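Local coordinates for protein type III Pentaketide Synthase (Neurospora crassa, PDB 3EUO) that probably builds pentaketides as a type III polyketide synthase of the chalcone and stilbene synthase family, acting as an acyltransferase, at residues V233-L241 / V253-L261; S265-L274 / F365-M375. One frame throughout, in Å; residues are numbered along the deposited sequence.

Contact 1. Residues V233-L241 / V253-L261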
loop_
_atom_site.group_PDB
_atom_site.type_symbol
_atom_site.label_atom_id
_atom_site.label_comp_id
_atom_site.label_asym_id
_atom_site.label_seq_id
_atom_site.Cartn_x
_atom_site.Cartn_y
_atom_site.Cartn_z
ATOM N N VAL A 233 14.671 -9.618 3.887
ATOM C CA VAL A 233 13.691 -10.693 3.780
ATOM C C VAL A 233 14.396 -12.020 4.078
ATOM O O VAL A 233 15.443 -12.312 3.497
ATOM C CB VAL A 233 13.035 -10.737 2.383
ATOM C CG1 VAL A 233 12.134 -11.940 2.246
ATOM C CG2 VAL A 233 12.251 -9.457 2.138
ATOM N N ILE A 234 13.843 -12.792 5.011
ATOM C CA ILE A 234 14.383 -14.117 5.339
ATOM C C ILE A 234 13.978 -15.076 4.217
ATOM O O ILE A 234 12.794 -15.190 3.903
ATOM C CB ILE A 234 13.870 -14.636 6.722
ATOM C CG1 ILE A 234 14.266 -13.662 7.849
ATOM C CG2 ILE A 234 14.390 -16.054 6.994
ATOM C CD1 ILE A 234 13.741 -14.022 9.257
ATOM N N PRO A 235 14.959 -15.763 3.597
ATOM C CA PRO A 235 14.629 -16.568 2.417
ATOM C C PRO A 235 13.690 -17.723 2.740
ATOM O O PRO A 235 13.751 -18.283 3.845
ATOM C CB PRO A 235 15.989 -17.121 1.967
ATOM C CG PRO A 235 17.003 -16.280 2.653
ATOM C CD PRO A 235 16.388 -15.861 3.939
ATOM N N ASP A 236 12.837 -18.050 1.768
ATOM C CA ASP A 236 11.953 -19.222 1.787
ATOM C C ASP A 236 11.134 -19.376 3.072
ATOM O O ASP A 236 11.070 -20.459 3.679
ATOM C CB ASP A 236 12.750 -20.489 1.445
ATOM C CG ASP A 236 13.512 -20.354 0.127
ATOM O OD1 ASP A 236 12.914 -19.908 -0.882
ATOM O OD2 ASP A 236 14.718 -20.675 0.109
ATOM N N SER A 237 10.499 -18.275 3.469
ATOM C CA SER A 237 9.714 -18.217 4.697
ATOM C C SER A 237 8.319 -17.598 4.504
ATOM O O SER A 237 7.641 -17.276 5.484
ATOM C CB SER A 237 10.491 -17.489 5.804
ATOM O OG SER A 237 10.751 -16.137 5.452
ATOM N N GLU A 238 7.890 -17.464 3.247
ATOM C CA GLU A 238 6.538 -16.985 2.919
ATOM C C GLU A 238 5.444 -17.773 3.625
ATOM O O GLU A 238 4.500 -17.191 4.149
ATOM C CB GLU A 238 6.265 -17.071 1.417
ATOM C CG GLU A 238 7.182 -16.259 0.568
ATOM C CD GLU A 238 8.383 -17.041 0.060
ATOM O OE1 GLU A 238 8.678 -18.156 0.565
ATOM O OE2 GLU A 238 9.046 -16.520 -0.858
ATOM N N HIS A 239 5.584 -19.099 3.634
ATOM C CA HIS A 239 4.558 -19.992 4.183
ATOM C C HIS A 239 4.498 -19.986 5.711
ATOM O O HIS A 239 3.570 -20.557 6.306
ATOM C CB HIS A 239 4.778 -21.426 3.671
ATOM C CG HIS A 239 6.083 -22.030 4.101
ATOM N ND1 HIS A 239 7.297 -21.640 3.572
ATOM C CD2 HIS A 239 6.360 -23.002 5.004
ATOM C CE1 HIS A 239 8.265 -22.344 4.135
ATOM N NE2 HIS A 239 7.724 -23.178 5.004
ATOM N N ASP A 240 5.472 -19.339 6.346
ATOM C CA ASP A 240 5.566 -19.328 7.801
ATOM C C ASP A 240 4.735 -18.242 8.482
ATOM O O ASP A 240 4.411 -18.359 9.656
ATOM C CB ASP A 240 7.023 -19.218 8.239
ATOM C CG ASP A 240 7.833 -20.425 7.833
ATOM O OD1 ASP A 240 7.534 -21.528 8.327
ATOM O OD2 ASP A 240 8.751 -20.273 7.009
ATOM N N LEU A 241 4.405 -17.185 7.743
ATOM C CA LEU A 241 3.749 -16.024 8.332
ATOM C C LEU A 241 3.015 -15.261 7.247
ATOM O O LEU A 241 3.598 -14.887 6.234
ATOM C CB LEU A 241 4.777 -15.122 9.025
ATOM C CG LEU A 241 4.273 -14.022 9.956
ATOM C CD1 LEU A 241 3.337 -14.577 11.035
ATOM C CD2 LEU A 241 5.449 -13.303 10.593
ATOM N N VAL A 253 -1.820 -16.857 8.931
ATOM C CA VAL A 253 -0.917 -17.978 8.663
ATOM C C VAL A 253 0.232 -17.833 9.660
ATOM O O VAL A 253 0.833 -16.764 9.773
ATOM C CB VAL A 253 -0.382 -17.980 7.198
ATOM C CG1 VAL A 253 0.646 -19.101 6.987
ATOM C CG2 VAL A 253 -1.533 -18.134 6.205
ATOM N N LEU A 254 0.509 -18.901 10.404
ATOM C CA LEU A 254 1.531 -18.869 11.440
ATOM C C LEU A 254 2.074 -20.275 11.694
ATOM O O LEU A 254 1.348 -21.170 12.140
ATOM C CB LEU A 254 0.972 -18.240 12.724
ATOM C CG LEU A 254 1.841 -18.086 13.977
ATOM C CD1 LEU A 254 3.148 -17.330 13.703
ATOM C CD2 LEU A 254 1.040 -17.382 15.055
ATOM N N SER A 255 3.351 -20.463 11.390
ATOM C CA SER A 255 3.987 -21.767 11.534
ATOM C C SER A 255 4.780 -21.800 12.831
ATOM O O SER A 255 5.079 -20.743 13.403
ATOM C CB SER A 255 4.917 -22.048 10.357
ATOM O OG SER A 255 6.194 -21.489 10.588
ATOM N N PRO A 256 5.116 -23.017 13.308
ATOM C CA PRO A 256 5.982 -23.129 14.486
ATOM C C PRO A 256 7.413 -22.640 14.241
ATOM O O PRO A 256 8.151 -22.427 15.200
ATOM C CB PRO A 256 5.961 -24.629 14.804
ATOM C CG PRO A 256 5.533 -25.295 13.564
ATOM C CD PRO A 256 4.669 -24.333 12.814
ATOM N N ARG A 257 7.788 -22.445 12.978
ATOM C CA ARG A 257 9.144 -21.992 12.625
ATOM C C ARG A 257 9.438 -20.536 12.993
ATOM O O ARG A 257 10.597 -20.167 13.184
ATOM C CB ARG A 257 9.405 -22.159 11.127
ATOM C CG ARG A 257 9.143 -23.543 10.556
ATOM C CD ARG A 257 9.309 -23.511 9.044
ATOM N NE ARG A 257 10.695 -23.704 8.647
ATOM C CZ ARG A 257 11.298 -23.109 7.618
ATOM N NH1 ARG A 257 10.666 -22.222 6.848
ATOM N NH2 ARG A 257 12.565 -23.396 7.376
ATOM N N VAL A 258 8.393 -19.712 13.078
ATOM C CA VAL A 258 8.561 -18.255 13.155
ATOM C C VAL A 258 9.499 -17.770 14.269
ATOM O O VAL A 258 10.405 -16.992 13.990
ATOM C CB VAL A 258 7.204 -17.504 13.205
ATOM C CG1 VAL A 258 7.412 -15.990 13.326
ATOM C CG2 VAL A 258 6.393 -17.826 11.968
ATOM N N PRO A 259 9.299 -18.232 15.519
ATOM C CA PRO A 259 10.188 -17.738 16.581
ATOM C C PRO A 259 11.653 -18.086 16.314
ATOM O O PRO A 259 12.538 -17.270 16.582
ATOM C CB PRO A 259 9.686 -18.464 17.837
ATOM C CG PRO A 259 8.312 -18.937 17.502
ATOM C CD PRO A 259 8.313 -19.202 16.036
ATOM N N VAL A 260 11.898 -19.275 15.767
ATOM C CA VAL A 260 13.256 -19.728 15.483
ATOM C C VAL A 260 13.893 -18.878 14.384
ATOM O O VAL A 260 15.021 -18.406 14.543
ATOM C CB VAL A 260 13.317 -21.246 15.153
ATOM C CG1 VAL A 260 14.668 -21.621 14.564
ATOM C CG2 VAL A 260 13.050 -22.071 16.412
ATOM N N LEU A 261 13.155 -18.666 13.291
ATOM C CA LEU A 261 13.640 -17.862 12.162
ATOM C C LEU A 261 13.886 -16.408 12.570
ATOM O O LEU A 261 14.904 -15.816 12.201
ATOM C CB LEU A 261 12.664 -17.933 10.981
ATOM C CG LEU A 261 12.434 -19.303 10.319
ATOM C CD1 LEU A 261 11.214 -19.260 9.402
ATOM C CD2 LEU A 261 13.667 -19.787 9.560
#

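Contact 2. Residues S265-L274 / F365-M375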
loop_
_atom_site.group_PDB
_atom_site.type_symbol
_atom_site.label_atom_id
_atom_site.label_comp_id
_atom_site.label_asym_id
_atom_site.label_seq_id
_atom_site.Cartn_x
_atom_site.Cartn_y
_atom_site.Cartn_z
ATOM N N SER A 265 17.547 -14.170 12.923
ATOM C CA SER A 265 17.778 -12.995 12.082
ATOM C C SER A 265 18.341 -11.785 12.833
ATOM O O SER A 265 18.881 -10.871 12.205
ATOM C CB SER A 265 16.493 -12.590 11.352
ATOM O OG SER A 265 15.552 -12.034 12.252
ATOM N N LEU A 266 18.224 -11.789 14.161
ATOM C CA LEU A 266 18.570 -10.617 14.983
ATOM C C LEU A 266 20.046 -10.215 14.909
ATOM O O LEU A 266 20.367 -9.080 14.566
ATOM C CB LEU A 266 18.154 -10.826 16.448
ATOM C CG LEU A 266 16.661 -10.892 16.816
ATOM C CD1 LEU A 266 16.492 -11.454 18.205
ATOM C CD2 LEU A 266 15.973 -9.524 16.713
ATOM N N GLN A 267 20.937 -11.153 15.227
ATOM C CA GLN A 267 22.380 -10.882 15.251
ATOM C C GLN A 267 22.914 -10.333 13.917
ATOM O O GLN A 267 23.579 -9.295 13.912
ATOM C CB GLN A 267 23.173 -12.121 15.713
ATOM C CG GLN A 267 22.733 -12.691 17.079
ATOM C CD GLN A 267 21.854 -13.943 16.989
ATOM O OE1 GLN A 267 22.132 -14.953 17.660
ATOM N NE2 GLN A 267 20.783 -13.884 16.180
ATOM N N PRO A 268 22.622 -11.017 12.787
ATOM C CA PRO A 268 23.118 -10.551 11.486
ATOM C C PRO A 268 22.562 -9.187 11.064
ATOM O O PRO A 268 23.294 -8.376 10.489
ATOM C CB PRO A 268 22.630 -11.633 10.515
ATOM C CG PRO A 268 22.352 -12.814 11.363
ATOM C CD PRO A 268 21.850 -12.264 12.643
ATOM N N THR A 269 21.288 -8.939 11.354
ATOM C CA THR A 269 20.654 -7.664 11.002
ATOM C C THR A 269 21.212 -6.532 11.868
ATOM O O THR A 269 21.560 -5.466 11.356
ATOM C CB THR A 269 19.121 -7.745 11.095
ATOM O OG1 THR A 269 18.674 -8.915 10.399
ATOM C CG2 THR A 269 18.473 -6.514 10.461
ATOM N N TYR A 270 21.335 -6.796 13.166
ATOM C CA TYR A 270 21.924 -5.848 14.113
ATOM C C TYR A 270 23.354 -5.470 13.715
ATOM O O TYR A 270 23.709 -4.293 13.729
ATOM C CB TYR A 270 21.893 -6.427 15.533
ATOM C CG TYR A 270 22.772 -5.699 16.517
ATOM C CD1 TYR A 270 22.295 -4.594 17.227
ATOM C CD2 TYR A 270 24.086 -6.109 16.734
ATOM C CE1 TYR A 270 23.105 -3.916 18.120
ATOM C CE2 TYR A 270 24.902 -5.438 17.630
ATOM C CZ TYR A 270 24.408 -4.350 18.318
ATOM O OH TYR A 270 25.226 -3.689 19.201
ATOM N N ALA A 271 24.160 -6.476 13.359
ATOM C CA ALA A 271 25.564 -6.262 12.975
ATOM C C ALA A 271 25.687 -5.332 11.773
ATOM O O ALA A 271 26.552 -4.454 11.735
ATOM C CB ALA A 271 26.260 -7.596 12.689
ATOM N N ASP A 272 24.810 -5.524 10.797
ATOM C CA ASP A 272 24.780 -4.681 9.601
ATOM C C ASP A 272 24.320 -3.257 9.902
ATOM O O ASP A 272 24.900 -2.293 9.392
ATOM C CB ASP A 272 23.906 -5.325 8.530
ATOM C CG ASP A 272 24.607 -6.476 7.826
ATOM O OD1 ASP A 272 25.854 -6.562 7.909
ATOM O OD2 ASP A 272 23.911 -7.289 7.192
ATOM N N LEU A 273 23.290 -3.136 10.737
ATOM C CA LEU A 273 22.804 -1.840 11.204
ATOM C C LEU A 273 23.908 -1.066 11.914
ATOM O O LEU A 273 24.166 0.100 11.605
ATOM C CB LEU A 273 21.610 -2.023 12.151
ATOM C CG LEU A 273 21.028 -0.767 12.809
ATOM C CD1 LEU A 273 20.284 0.073 11.790
ATOM C CD2 LEU A 273 20.112 -1.130 13.973
ATOM N N LEU A 274 24.560 -1.731 12.861
ATOM C CA LEU A 274 25.568 -1.083 13.686
ATOM C C LEU A 274 26.808 -0.693 12.877
ATOM O O LEU A 274 27.332 0.406 13.049
ATOM C CB LEU A 274 25.942 -1.975 14.872
ATOM C CG LEU A 274 26.894 -1.420 15.933
ATOM C CD1 LEU A 274 26.309 -0.197 16.618
ATOM C CD2 LEU A 274 27.192 -2.497 16.950
ATOM N N PHE A 365 9.202 -7.788 13.016
ATOM C CA PHE A 365 9.104 -8.795 11.955
ATOM C C PHE A 365 7.655 -8.902 11.529
ATOM O O PHE A 365 6.745 -8.676 12.344
ATOM C CB PHE A 365 9.553 -10.185 12.439
ATOM C CG PHE A 365 10.853 -10.191 13.191
ATOM C CD1 PHE A 365 12.062 -10.343 12.517
ATOM C CD2 PHE A 365 10.870 -10.066 14.574
ATOM C CE1 PHE A 365 13.271 -10.351 13.214
ATOM C CE2 PHE A 365 12.073 -10.067 15.285
ATOM C CZ PHE A 365 13.276 -10.211 14.598
ATOM N N GLY A 366 7.445 -9.280 10.272
ATOM C CA GLY A 366 6.104 -9.565 9.752
ATOM C C GLY A 366 6.157 -10.481 8.536
ATOM O O GLY A 366 7.238 -10.959 8.162
ATOM N N PRO A 367 4.989 -10.744 7.913
ATOM C CA PRO A 367 4.915 -11.561 6.698
ATOM C C PRO A 367 6.012 -11.237 5.680
ATOM O O PRO A 367 6.275 -10.060 5.388
ATOM C CB PRO A 367 3.528 -11.223 6.145
ATOM C CG PRO A 367 2.708 -10.968 7.361
ATOM C CD PRO A 367 3.650 -10.301 8.354
ATOM N N GLY A 368 6.648 -12.286 5.165
ATOM C CA GLY A 368 7.764 -12.158 4.229
ATOM C C GLY A 368 8.642 -13.402 4.207
ATOM O O GLY A 368 8.739 -14.070 3.170
ATOM N N ILE A 369 9.310 -13.720 5.319
ATOM C CA ILE A 369 9.319 -12.917 6.552
ATOM C C ILE A 369 10.190 -11.678 6.378
ATOM O O ILE A 369 11.367 -11.787 6.024
ATOM C CB ILE A 369 9.839 -13.731 7.777
ATOM C CG1 ILE A 369 8.895 -14.892 8.108
ATOM C CG2 ILE A 369 10.021 -12.809 9.010
ATOM C CD1 ILE A 369 9.418 -15.844 9.211
ATOM N N ASN A 370 9.600 -10.508 6.626
ATOM C CA ASN A 370 10.322 -9.242 6.561
ATOM C C ASN A 370 10.857 -8.869 7.930
ATOM O O ASN A 370 10.124 -8.940 8.916
ATOM C CB ASN A 370 9.393 -8.116 6.097
ATOM C CG ASN A 370 9.049 -8.199 4.622
ATOM O OD1 ASN A 370 9.367 -9.178 3.939
ATOM N ND2 ASN A 370 8.395 -7.159 4.121
ATOM N N VAL A 371 12.122 -8.460 7.971
ATOM C CA VAL A 371 12.743 -7.949 9.186
ATOM C C VAL A 371 13.036 -6.463 9.002
ATOM O O VAL A 371 13.591 -6.061 7.975
ATOM C CB VAL A 371 14.072 -8.679 9.490
ATOM C CG1 VAL A 371 14.676 -8.160 10.795
ATOM C CG2 VAL A 371 13.871 -10.192 9.543
ATOM N N GLU A 372 12.669 -5.660 9.998
ATOM C CA GLU A 372 12.924 -4.228 9.994
ATOM C C GLU A 372 13.683 -3.856 11.261
ATOM O O GLU A 372 13.302 -4.272 12.353
ATOM C CB GLU A 372 11.608 -3.438 9.962
ATOM C CG GLU A 372 10.739 -3.665 8.722
ATOM C CD GLU A 372 11.223 -2.927 7.467
ATOM O OE1 GLU A 372 12.054 -1.999 7.558
ATOM O OE2 GLU A 372 10.746 -3.274 6.373
ATOM N N MET A 373 14.763 -3.098 11.108
ATOM C CA MET A 373 15.450 -2.500 12.256
ATOM C C MET A 373 15.717 -1.031 11.984
ATOM O O MET A 373 15.917 -0.632 10.838
ATOM C CB MET A 373 16.782 -3.198 12.565
ATOM C CG MET A 373 16.689 -4.442 13.407
ATOM S SD MET A 373 18.280 -4.966 14.149
ATOM C CE MET A 373 17.825 -6.635 14.576
ATOM N N CYS A 374 15.732 -0.233 13.047
ATOM C CA CYS A 374 16.146 1.158 12.947
ATOM C C CYS A 374 17.006 1.536 14.146
ATOM O O CYS A 374 16.912 0.918 15.217
ATOM C CB CYS A 374 14.931 2.084 12.829
ATOM S SG CYS A 374 13.873 2.145 14.284
ATOM N N MET A 375 17.861 2.533 13.950
ATOM C CA MET A 375 18.623 3.103 15.049
ATOM C C MET A 375 18.136 4.520 15.316
ATOM O O MET A 375 18.159 5.366 14.418
ATOM C CB MET A 375 20.121 3.119 14.729
ATOM C CG MET A 375 20.990 3.646 15.882
ATOM S SD MET A 375 21.075 2.582 17.343
ATOM C CE MET A 375 22.270 1.385 16.751
#

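Contact 1. Residues V233-L241 / V253-L261
The carboxylate of Asp240 overlaps the end of Arg257, the two flat groups turned 40° against each other. Its OD2 takes the salt bridge from Arg257 NH1 at 2.7 Å, on the syn side but with a bent N-H...O angle of 132°. The bend of the arginine chain at chi3 (86°) brings NH1 back to the carboxylate; the guanidinium plane lies nearly parallel to that of the His239 ring, which NH1 approaches obliquely. A methyl of Leu261, CD1, packs 3.6 Å from Asp240 OD2, so the charged pair rests partly on hydrocarbon. The other oxygen, OD1, appears to accept from Ser255 OG, although its modelled position is less certain. Ser255 OG in turn accepts from Arg257 N, a capping bond in the turn that leads into the helix, and Ser255 N gives a straighter bond (2.9 Å) to Asp240 O. Val258 CG2 presses on that same carbonyl oxygen at 3.1 Å. With an alanine in place of Asp240, Arg257 would probably be left without its charge partner, its guanidinium freer to turn. Next to this polar knot, Leu241 and Leu254 form an antiparallel non-hydrogen-bonded pair with side chains lying side by side, CD1 to CD1 at 3.8 Å, while at the far end Ile234 CD1 abuts Leu261 O at 3.6 Å. Ile369 touches both Ile234 and Leu261, and Lys125 of the second subunit forms salt bridges with Asp236 and Glu238. Residues 233-241 thus connect strand 224-233 to the hairpin of strands 241-246 and 249-254 and lie against the start of helix 258-277.

Contact 2. Residues S265-L274 / F365-M375
Met373 is the bump that fills the main hollow of the helix, pushed between Leu266, Thr269 and Tyr270. Its chain runs extended beyond CG (chi2 and chi3 both -163°), which carries the methyl CE to 3.5 Å from Leu266 O and 3.9 Å from Thr269 CB, while SD lies 4.1 Å from Tyr270 CB. Leu266 comes across it at about a right angle, and the same leucine methyl, CD2, meets the edge of the Phe365 ring in its plane, 3.5 Å from CZ. Val371 CG2 also lies at that ring's edge. Ser265 OG sits close to Phe365 CE1, but its hydrogen bond goes to Ala262 O within its own helix. Phe365 is the second residue of the loop that matches the family's GFGPG motif, here Ala-Phe-Gly-Pro-Gly, whose turn carries a cis peptide before Ile369 and joins strands 359-366 and 370-378 in an antiparallel pair of the large mixed sheet of the thiolase fold. Helix 258-277 lies over one face of this sheet: the segment axes of 265-274 and 370-375 approach to 9.1 Å at 35°, and Val371, Met373 and Met375 turn toward it in alternation with Glu372 and Cys374, which point away. With OG1 bonded to Ser265 O at 2.7 Å, Thr269 sets its CG2 methyl against Met373 CG and SD; that carbonyl also takes Thr269 N, from the opposite face of its plane. One turn on, Leu273 wedges between two knobs of the strand, with CD2 4.2 Å from Met373 CB and CD1 against Met375 CB. Leu274 CD1 closes on the Met375 methyl, CE, at 4.3 Å.

Overall arrangement
Helix 258-277 serves both contacts: contact 1 uses its first turn, contact 2 the turns that follow. Their centres are 14 Å apart, and chemistry changes over that distance. Contact 1, near the surface and within reach of the second subunit, relies on a salt bridge and backbone and side-chain hydrogen bonds to tie a loop to a hairpin and a helix start. Contact 2 is buried in the core and is built almost entirely of apolar side chains fitted between helix and sheet. The two meet at the loop of 365-375, where Ile369 pairs with Ile234 through backbone atoms and its N is bonded to Ser237 OG, joining surface loop to core strand.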